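Local atomic coordinates of creatinine amidohydrolase (Nostoc punctiforme PCC 73102, PDB entry 3NO4), a protein that probably hydrolyses carbon-nitrogen bonds in linear amides, as a metal-dependent member of the creatininase superfamily. Residues 107-110 and 111-115; 252-255 and 256-260; 186-189 and 190-193. All blocks are in the same frame, centred on the assembly; numbering follows the deposited sequence. Where two conformers were deposited one is given.

Interaction 1 (107-110 and 111-115); sequences VVRD and YVTCL
The ring of Y111 and the isopropyl group of V107, one turn apart on helix 101-118, lie side by side and point the same way, with V107 CG1 3.5 Å from Y111 CE1. Torsion explains the meeting: CG1 of V107 is set opposite its own backbone N (chi1 167°), which carries it to the tyrosine. V108 and V112 repeat the pairing more loosely, CG1 of the first lying 4.0 Å from CG2 of the second. The Y111 ring also meets F42 edge-to-face, and replacing the tyrosine by an alanine would probably leave F42 without its edge-to-face partner and V107 CG1 without the ring beside it.

The hydrogen bonds are those of an alpha-helix, i to i+4, with one addition. R109 O accepts both T113 N at 2.9 Å and the hydroxyl T113 OG1 at 2.7 Å, from opposite faces of its carbonyl plane; the hydroxyl stands above that plane, 35° out of it.

The D110 carboxylate is taken up by the second subunit, OD1 making a salt bridge with R100 and OD2 a hydrogen bond with T103, both of that subunit, where V107 also packs on its counterpart V107.

Interaction 2 (252-255 and 256-260); sequences AVKE and LSNGY
This is a contact along a single helix, between successive turns of the long C-terminal helix 242-265, and its most distinctive element is a serine hydroxyl folded back onto the backbone. S257 OG donates to V253 O at 2.7 Å, while the S257 amide N reaches the same oxygen at 2.9 Å. The two donors come from opposite faces of the carbonyl plane, the hydroxyl tilted 34° from it, and the amide bond is rather bent, with an N-H...O angle of 146°. The hydroxyl can return this way because OG stands beside the backbone N and opposite the carbonyl carbon (chi1 -68°). A buried polar group thereby finds its partner within its own helix, although S257 faces helix 58-74, where its side chain touches A73 and T74.

L256 meets the sheet, its side chain touching Y124 and I126 of strand 122-127, while its CB and CG both come to 3.3 Å from A252 O. E255 has an extended chain beyond CG; its OE1 is bonded to S170 OG and its OE2 to G169 N, so both carboxylate oxygens are held near the start of helix 169-179. N258 and K254 occupy the exposed side.

Such a doubly bonded carbonyl, taking the amide and the hydroxyl of the serine four residues on, is a familiar feature of alpha-helices, here in an amphipathic helix covering the parallel sheet.

Interaction 3 (186-189 and 190-193); sequences HATP and SEVA. With NI (nickel (II) ion), chain D.
E191 and T188 cross at about a right angle, and the bond between them ties the metal ligand E191 to the N-cap residue of its own helix, 189-198. The glutamate carries its CG between its backbone N and carbonyl carbon (chi1 72°), then extends, so that the chain passes T188 OG1, 3.3 Å from E191 CG, and brings the carboxylate back over the loop ahead of the helix. There its two oxygens divide the work. E191 OE1 binds the nickel ion at 2.1 Å. OE2 accepts the T188 amide N at 3.0 Å through its anti lone pair, on the side away from the other oxygen, in a bond of 164° at the hydrogen that should help to fix the rotation of the carboxylate. This is the N3-to-N-cap half of a capping box.

A metal-bound water ties this group to H186. It donates to E191 OE2 at 3.0 Å and accepts a weak bond from H186 ND1, while the other ring nitrogen, NE2, is bonded to Q49 O. The H186 ring itself stacks with H90.

S190 OG is hydrogen-bonded to E183 OE2, which T188 OG1 also reaches weakly. In the first turn, T188 O receives V192 N at 3.1 Å, and A193 N follows onto P189 O.

H50 and D59 join E191 on the nickel, completing a His-Asp-Glu metal site of the creatininase superfamily; zinc is the cofactor assigned to this protein.

In the fold
From the N terminus, the chain reaches interaction 1 first, on helix 101-118, then interaction 3, at the start of helix 189-198, and last interaction 2, on helix 242-265. Each joins adjoining residues, so none closes a long loop, and they follow in series without nesting or crossing. Interaction 1 belongs to the subunit interface and also packs on helix 132-150; interaction 3, on the opposite side of the chain's centre, supplies one of the three protein ligands of the nickel ion. Their centres lie about 31 Å apart. Interactions 2 and 3, about 9 Å apart at their nearest atoms, are related through helix 242-265, whose F248 and H244 touch S190 and A193. Strand 122-127 lies against both 111-115 and 256-260.

Interaction 1 (107-110 and 111-115)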
ATOM      1  N   VAL A 107     -10.745   4.082   0.998  1.00 18.38           N
ATOM      2  CA  VAL A 107     -11.756   5.095   0.943  1.00 18.15           C
ATOM      3  C   VAL A 107     -12.718   4.949   2.123  1.00 18.53           C
ATOM      4  O   VAL A 107     -12.910   5.922   2.854  1.00 16.31           O
ATOM      5  CB  VAL A 107     -12.510   5.124  -0.428  1.00 18.41           C
ATOM      6  CG1 VAL A 107     -13.795   5.986  -0.372  1.00 16.60           C
ATOM      7  CG2 VAL A 107     -11.541   5.588  -1.540  1.00 16.99           C
ATOM      8  N   VAL A 108     -13.279   3.739   2.326  1.00 18.36           N
ATOM      9  CA  VAL A 108     -14.209   3.495   3.436  1.00 17.55           C
ATOM     10  C   VAL A 108     -13.523   3.746   4.804  1.00 18.22           C
ATOM     11  O   VAL A 108     -14.086   4.383   5.706  1.00 18.60           O
ATOM     12  CB  VAL A 108     -14.826   2.075   3.395  1.00 16.84           C
ATOM     13  CG1 VAL A 108     -15.596   1.770   4.695  1.00 15.05           C
ATOM     14  CG2 VAL A 108     -15.744   1.947   2.151  1.00 15.42           C
ATOM     15  N   ARG A 109     -12.283   3.303   4.909  1.00 17.98           N
ATOM     16  CA  ARG A 109     -11.487   3.517   6.126  1.00 18.60           C
ATOM     17  C   ARG A 109     -11.348   5.002   6.435  1.00 17.79           C
ATOM     18  O   ARG A 109     -11.597   5.403   7.566  1.00 18.69           O
ATOM     19  CB  ARG A 109     -10.106   2.890   5.984  1.00 19.50           C
ATOM     20  CG  ARG A 109      -9.411   2.676   7.329  1.00 22.88           C
ATOM     21  CD  ARG A 109      -7.984   2.309   7.127  1.00 27.38           C
ATOM     22  NE  ARG A 109      -7.152   3.494   7.135  1.00 29.60           N
ATOM     23  CZ  ARG A 109      -5.812   3.505   7.251  1.00 32.87           C
ATOM     24  NH1 ARG A 109      -5.104   2.362   7.344  1.00 32.37           N
ATOM     25  NH2 ARG A 109      -5.164   4.689   7.314  1.00 32.17           N
ATOM     26  N   ASP A 110     -11.011   5.800   5.416  1.00 17.41           N
ATOM     27  CA  ASP A 110     -10.895   7.257   5.562  1.00 17.82           C
ATOM     28  C   ASP A 110     -12.216   7.922   5.947  1.00 18.84           C
ATOM     29  O   ASP A 110     -12.224   8.780   6.836  1.00 20.22           O
ATOM     30  CB  ASP A 110     -10.339   7.887   4.277  1.00 18.01           C
ATOM     31  CG  ASP A 110      -8.837   7.592   4.050  1.00 19.11           C
ATOM     32  OD1 ASP A 110      -8.173   7.036   4.970  1.00 18.34           O
ATOM     33  OD2 ASP A 110      -8.318   7.919   2.946  1.00 21.12           O
ATOM     34  N   TYR A 111     -13.318   7.559   5.280  1.00 18.29           N
ATOM     35  CA  TYR A 111     -14.633   8.153   5.574  1.00 18.97           C
ATOM     36  C   TYR A 111     -15.020   7.882   7.028  1.00 19.38           C
ATOM     37  O   TYR A 111     -15.354   8.821   7.765  1.00 19.52           O
ATOM     38  CB  TYR A 111     -15.748   7.531   4.708  1.00 19.29           C
ATOM     39  CG  TYR A 111     -15.971   8.084   3.324  1.00 17.98           C
ATOM     40  CD1 TYR A 111     -14.902   8.335   2.447  1.00 20.22           C
ATOM     41  CD2 TYR A 111     -17.256   8.292   2.860  1.00 20.18           C
ATOM     42  CE1 TYR A 111     -15.124   8.817   1.141  1.00 19.34           C
ATOM     43  CE2 TYR A 111     -17.501   8.775   1.561  1.00 22.05           C
ATOM     44  CZ  TYR A 111     -16.446   8.995   0.695  1.00 20.75           C
ATOM     45  OH  TYR A 111     -16.707   9.476  -0.589  1.00 21.71           O
ATOM     46  N   VAL A 112     -14.952   6.590   7.420  1.00 18.62           N
ATOM     47  CA  VAL A 112     -15.410   6.149   8.723  1.00 18.71           C
ATOM     48  C   VAL A 112     -14.525   6.697   9.827  1.00 19.46           C
ATOM     49  O   VAL A 112     -15.039   7.128  10.862  1.00 20.46           O
ATOM     50  CB  VAL A 112     -15.594   4.595   8.833  1.00 19.05           C
ATOM     51  CG1 VAL A 112     -15.994   4.211  10.250  1.00 16.49           C
ATOM     52  CG2 VAL A 112     -16.637   4.105   7.801  1.00 20.11           C
ATOM     53  N   THR A 113     -13.207   6.743   9.607  1.00 20.15           N
ATOM     54  CA  THR A 113     -12.295   7.308  10.625  1.00 20.02           C
ATOM     55  C   THR A 113     -12.588   8.780  10.923  1.00 21.07           C
ATOM     56  O   THR A 113     -12.642   9.159  12.103  1.00 21.14           O
ATOM     57  CB  THR A 113     -10.804   7.072  10.299  1.00 19.96           C
ATOM     58  OG1 THR A 113     -10.622   5.675  10.051  1.00 20.51           O
ATOM     59  CG2 THR A 113      -9.903   7.493  11.496  1.00 19.49           C
ATOM     60  N   CYS A 114     -12.777   9.592   9.865  1.00 20.35           N
ATOM     61  CA  CYS A 114     -13.061  11.018  10.030  1.00 20.66           C
ATOM     62  C   CYS A 114     -14.340  11.194  10.855  1.00 20.34           C
ATOM     63  O   CYS A 114     -14.337  11.915  11.845  1.00 20.70           O
ATOM     64  CB  CYS A 114     -13.225  11.713   8.675  1.00 20.19           C
ATOM     65  SG  CYS A 114     -11.739  11.863   7.696  1.00 22.95           S
ATOM     66  N   LEU A 115     -15.402  10.506  10.454  1.00 19.49           N
ATOM     67  CA  LEU A 115     -16.721  10.637  11.090  1.00 20.07           C
ATOM     68  C   LEU A 115     -16.800  10.014  12.472  1.00 20.86           C
ATOM     69  O   LEU A 115     -17.456  10.586  13.367  1.00 21.14           O
ATOM     70  CB  LEU A 115     -17.856  10.122  10.178  1.00 18.97           C
ATOM     71  CG  LEU A 115     -18.046  10.976   8.922  1.00 18.79           C
ATOM     72  CD1 LEU A 115     -18.680  10.197   7.773  1.00 17.51           C
ATOM     73  CD2 LEU A 115     -18.803  12.284   9.253  1.00 21.66           C
TER

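Interaction 2 (252-255 and 256-260)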
ATOM      1  N   ALA A 252     -38.705  -0.239  -1.168  1.00 27.53           N
ATOM      2  CA  ALA A 252     -37.333  -0.146  -0.704  1.00 26.77           C
ATOM      3  C   ALA A 252     -37.190   0.861   0.458  1.00 26.72           C
ATOM      4  O   ALA A 252     -36.494   0.565   1.445  1.00 26.17           O
ATOM      5  CB  ALA A 252     -36.339   0.214  -1.886  1.00 24.48           C
ATOM      6  N   VAL A 253     -37.856   2.015   0.349  1.00 26.66           N
ATOM      7  CA  VAL A 253     -37.779   3.060   1.386  1.00 26.93           C
ATOM      8  C   VAL A 253     -38.446   2.571   2.670  1.00 28.23           C
ATOM      9  O   VAL A 253     -37.892   2.756   3.748  1.00 27.00           O
ATOM     10  CB  VAL A 253     -38.330   4.411   0.888  1.00 27.73           C
ATOM     11  CG1 VAL A 253     -38.523   5.448   2.042  1.00 26.23           C
ATOM     12  CG2 VAL A 253     -37.388   4.948  -0.203  1.00 26.19           C
ATOM     13  N   LYS A 254     -39.571   1.875   2.552  1.00 29.24           N
ATOM     14  CA  LYS A 254     -40.274   1.375   3.733  1.00 31.31           C
ATOM     15  C   LYS A 254     -39.467   0.313   4.470  1.00 31.36           C
ATOM     16  O   LYS A 254     -39.330   0.367   5.694  1.00 32.65           O
ATOM     17  CB  LYS A 254     -41.648   0.795   3.353  1.00 32.21           C
ATOM     18  CG  LYS A 254     -42.410   0.247   4.531  1.00 36.25           C
ATOM     19  CD  LYS A 254     -43.864  -0.087   4.164  1.00 41.61           C
ATOM     20  CE  LYS A 254     -44.520  -0.896   5.296  1.00 44.07           C
ATOM     21  NZ  LYS A 254     -45.988  -0.867   5.153  1.00 46.48           N
ATOM     22  N   GLU A 255     -38.960  -0.657   3.716  1.00 31.24           N
ATOM     23  CA  GLU A 255     -38.221  -1.748   4.297  1.00 31.76           C
ATOM     24  C   GLU A 255     -36.862  -1.284   4.883  1.00 29.86           C
ATOM     25  O   GLU A 255     -36.509  -1.706   5.988  1.00 29.93           O
ATOM     26  CB  GLU A 255     -38.036  -2.874   3.295  1.00 32.17           C
ATOM     27  CG  GLU A 255     -37.703  -4.174   4.007  1.00 35.71           C
ATOM     28  CD  GLU A 255     -37.792  -5.390   3.135  1.00 38.55           C
ATOM     29  OE1 GLU A 255     -38.810  -5.566   2.433  1.00 40.97           O
ATOM     30  OE2 GLU A 255     -36.835  -6.187   3.199  1.00 44.54           O
ATOM     31  N   LEU A 256     -36.132  -0.426   4.168  1.00 27.48           N
ATOM     32  CA  LEU A 256     -34.849   0.092   4.671  1.00 26.09           C
ATOM     33  C   LEU A 256     -34.939   1.190   5.763  1.00 25.92           C
ATOM     34  O   LEU A 256     -33.964   1.394   6.484  1.00 24.84           O
ATOM     35  CB  LEU A 256     -33.946   0.549   3.508  1.00 25.21           C
ATOM     36  CG  LEU A 256     -33.555  -0.579   2.529  1.00 25.96           C
ATOM     37  CD1 LEU A 256     -32.423  -0.096   1.585  1.00 25.43           C
ATOM     38  CD2 LEU A 256     -33.116  -1.857   3.258  1.00 27.11           C
ATOM     39  N   SER A 257     -36.091   1.875   5.878  1.00 25.73           N
ATOM     40  CA  SER A 257     -36.381   2.741   7.007  1.00 25.52           C
ATOM     41  C   SER A 257     -36.500   1.900   8.279  1.00 25.87           C
ATOM     42  O   SER A 257     -35.931   2.264   9.320  1.00 24.64           O
ATOM     43  CB  SER A 257     -37.671   3.568   6.773  1.00 26.56           C
ATOM     44  OG  SER A 257     -37.445   4.503   5.719  1.00 27.49           O
ATOM     45  N   ASN A 258     -37.245   0.787   8.204  1.00 26.27           N
ATOM     46  CA  ASN A 258     -37.324  -0.156   9.323  0.50 26.93           C
ATOM     47  C   ASN A 258     -35.926  -0.709   9.645  1.00 26.43           C
ATOM     48  O   ASN A 258     -35.508  -0.728  10.802  1.00 26.49           O
ATOM     49  CB  ASN A 258     -38.354  -1.267   9.052  0.50 28.23           C
ATOM     50  CG  ASN A 258     -39.800  -0.774   9.177  0.50 29.61           C
ATOM     51  OD1 ASN A 258     -40.118   0.068  10.024  0.50 32.67           O
ATOM     52  ND2 ASN A 258     -40.676  -1.295   8.333  0.50 29.84           N
ATOM     53  N   GLY A 259     -35.184  -1.114   8.618  1.00 26.01           N
ATOM     54  CA  GLY A 259     -33.836  -1.634   8.823  1.00 26.12           C
ATOM     55  C   GLY A 259     -32.839  -0.656   9.463  1.00 26.21           C
ATOM     56  O   GLY A 259     -32.058  -1.037  10.335  1.00 27.20           O
ATOM     57  N   TYR A 260     -32.890   0.603   9.036  1.00 25.94           N
ATOM     58  CA  TYR A 260     -32.074   1.651   9.641  1.00 25.68           C
ATOM     59  C   TYR A 260     -32.447   1.871  11.108  1.00 26.03           C
ATOM     60  O   TYR A 260     -31.559   2.007  11.959  1.00 24.71           O
ATOM     61  CB  TYR A 260     -32.193   2.969   8.877  1.00 25.46           C
ATOM     62  CG  TYR A 260     -31.470   4.079   9.573  1.00 26.47           C
ATOM     63  CD1 TYR A 260     -30.109   4.220   9.426  1.00 22.70           C
ATOM     64  CD2 TYR A 260     -32.143   4.948  10.475  1.00 26.03           C
ATOM     65  CE1 TYR A 260     -29.422   5.225  10.091  1.00 24.24           C
ATOM     66  CE2 TYR A 260     -31.438   5.943  11.159  1.00 26.01           C
ATOM     67  CZ  TYR A 260     -30.107   6.082  10.947  1.00 22.88           C
ATOM     68  OH  TYR A 260     -29.388   7.054  11.597  1.00 26.97           O
TER

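Interaction 3 (186-189 and 190-193)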
ATOM      1  N   HIS A 186     -28.350  -8.718 -13.752  1.00 26.73           N
ATOM      2  CA  HIS A 186     -27.742  -7.435 -14.060  1.00 25.63           C
ATOM      3  C   HIS A 186     -28.496  -6.750 -15.214  1.00 25.63           C
ATOM      4  O   HIS A 186     -28.917  -7.403 -16.163  1.00 26.30           O
ATOM      5  CB  HIS A 186     -26.232  -7.604 -14.372  1.00 25.69           C
ATOM      6  CG  HIS A 186     -25.559  -6.303 -14.666  1.00 25.21           C
ATOM      7  ND1 HIS A 186     -25.173  -5.430 -13.680  1.00 24.86           N
ATOM      8  CD2 HIS A 186     -25.315  -5.678 -15.840  1.00 25.01           C
ATOM      9  CE1 HIS A 186     -24.663  -4.344 -14.242  1.00 24.66           C
ATOM     10  NE2 HIS A 186     -24.723  -4.473 -15.552  1.00 22.57           N
ATOM     11  N   ALA A 187     -28.665  -5.433 -15.092  1.00 24.39           N
ATOM     12  CA  ALA A 187     -29.514  -4.627 -15.963  1.00 24.80           C
ATOM     13  C   ALA A 187     -30.931  -5.187 -15.842  1.00 24.63           C
ATOM     14  O   ALA A 187     -31.537  -5.550 -16.831  1.00 25.20           O
ATOM     15  CB  ALA A 187     -28.993  -4.621 -17.424  1.00 24.39           C
ATOM     16  N   THR A 188     -31.398  -5.306 -14.600  1.00 24.03           N
ATOM     17  CA  THR A 188     -32.652  -5.966 -14.295  1.00 24.75           C
ATOM     18  C   THR A 188     -33.813  -4.999 -14.588  1.00 24.96           C
ATOM     19  O   THR A 188     -33.646  -3.792 -14.443  1.00 24.10           O
ATOM     20  CB  THR A 188     -32.772  -6.422 -12.816  1.00 24.26           C
ATOM     21  OG1 THR A 188     -32.848  -5.281 -11.951  1.00 25.97           O
ATOM     22  CG2 THR A 188     -31.640  -7.350 -12.401  1.00 22.04           C
ATOM     23  N   PRO A 189     -34.975  -5.515 -15.010  1.00 26.96           N
ATOM     24  CA  PRO A 189     -36.129  -4.608 -15.147  1.00 27.99           C
ATOM     25  C   PRO A 189     -36.493  -3.858 -13.866  1.00 27.63           C
ATOM     26  O   PRO A 189     -36.895  -2.696 -13.965  1.00 27.19           O
ATOM     27  CB  PRO A 189     -37.260  -5.517 -15.654  1.00 29.42           C
ATOM     28  CG  PRO A 189     -36.767  -6.906 -15.534  1.00 29.41           C
ATOM     29  CD  PRO A 189     -35.285  -6.850 -15.536  1.00 28.01           C
ATOM     30  N   SER A 190     -36.280  -4.456 -12.690  1.00 27.65           N
ATOM     31  CA  SER A 190     -36.592  -3.725 -11.429  1.00 27.75           C
ATOM     32  C   SER A 190     -35.752  -2.450 -11.223  1.00 26.31           C
ATOM     33  O   SER A 190     -36.306  -1.370 -10.948  1.00 25.89           O
ATOM     34  CB  SER A 190     -36.568  -4.635 -10.183  1.00 27.42           C
ATOM     35  OG  SER A 190     -35.294  -5.161  -9.932  1.00 28.92           O
ATOM     36  N   GLU A 191     -34.441  -2.561 -11.393  1.00 25.19           N
ATOM     37  CA  GLU A 191     -33.556  -1.418 -11.191  1.00 24.53           C
ATOM     38  C   GLU A 191     -33.716  -0.382 -12.309  1.00 24.76           C
ATOM     39  O   GLU A 191     -33.696   0.805 -12.031  1.00 23.74           O
ATOM     40  CB  GLU A 191     -32.087  -1.839 -11.053  1.00 24.16           C
ATOM     41  CG  GLU A 191     -31.383  -2.338 -12.344  1.00 24.39           C
ATOM     42  CD  GLU A 191     -29.983  -2.858 -12.090  1.00 23.31           C
ATOM     43  OE1 GLU A 191     -29.294  -2.288 -11.206  1.00 23.64           O
ATOM     44  OE2 GLU A 191     -29.550  -3.835 -12.740  1.00 24.98           O
ATOM     45  N   VAL A 192     -33.895  -0.853 -13.554  1.00 24.98           N
ATOM     46  CA  VAL A 192     -34.168   0.029 -14.670  1.00 24.03           C
ATOM     47  C   VAL A 192     -35.516   0.742 -14.437  1.00 25.49           C
ATOM     48  O   VAL A 192     -35.579   1.954 -14.613  1.00 25.48           O
ATOM     49  CB  VAL A 192     -34.044  -0.689 -16.055  1.00 24.78           C
ATOM     50  CG1 VAL A 192     -34.428   0.284 -17.185  1.00 24.08           C
ATOM     51  CG2 VAL A 192     -32.576  -1.209 -16.248  1.00 21.45           C
ATOM     52  N   ALA A 193     -36.546   0.030 -13.977  1.00 25.77           N
ATOM     53  CA  ALA A 193     -37.833   0.665 -13.588  1.00 27.59           C
ATOM     54  C   ALA A 193     -37.613   1.831 -12.619  1.00 27.09           C
ATOM     55  O   ALA A 193     -38.098   2.938 -12.876  1.00 26.97           O
ATOM     56  CB  ALA A 193     -38.813  -0.346 -12.986  1.00 27.76           C
TER
HETATM   57 NI    NI D 300     -27.226  -2.508 -11.257  1.00 29.13          NI
HETATM   58  O   HOH W   1     -26.944  -4.551 -11.363  1.00 41.52           O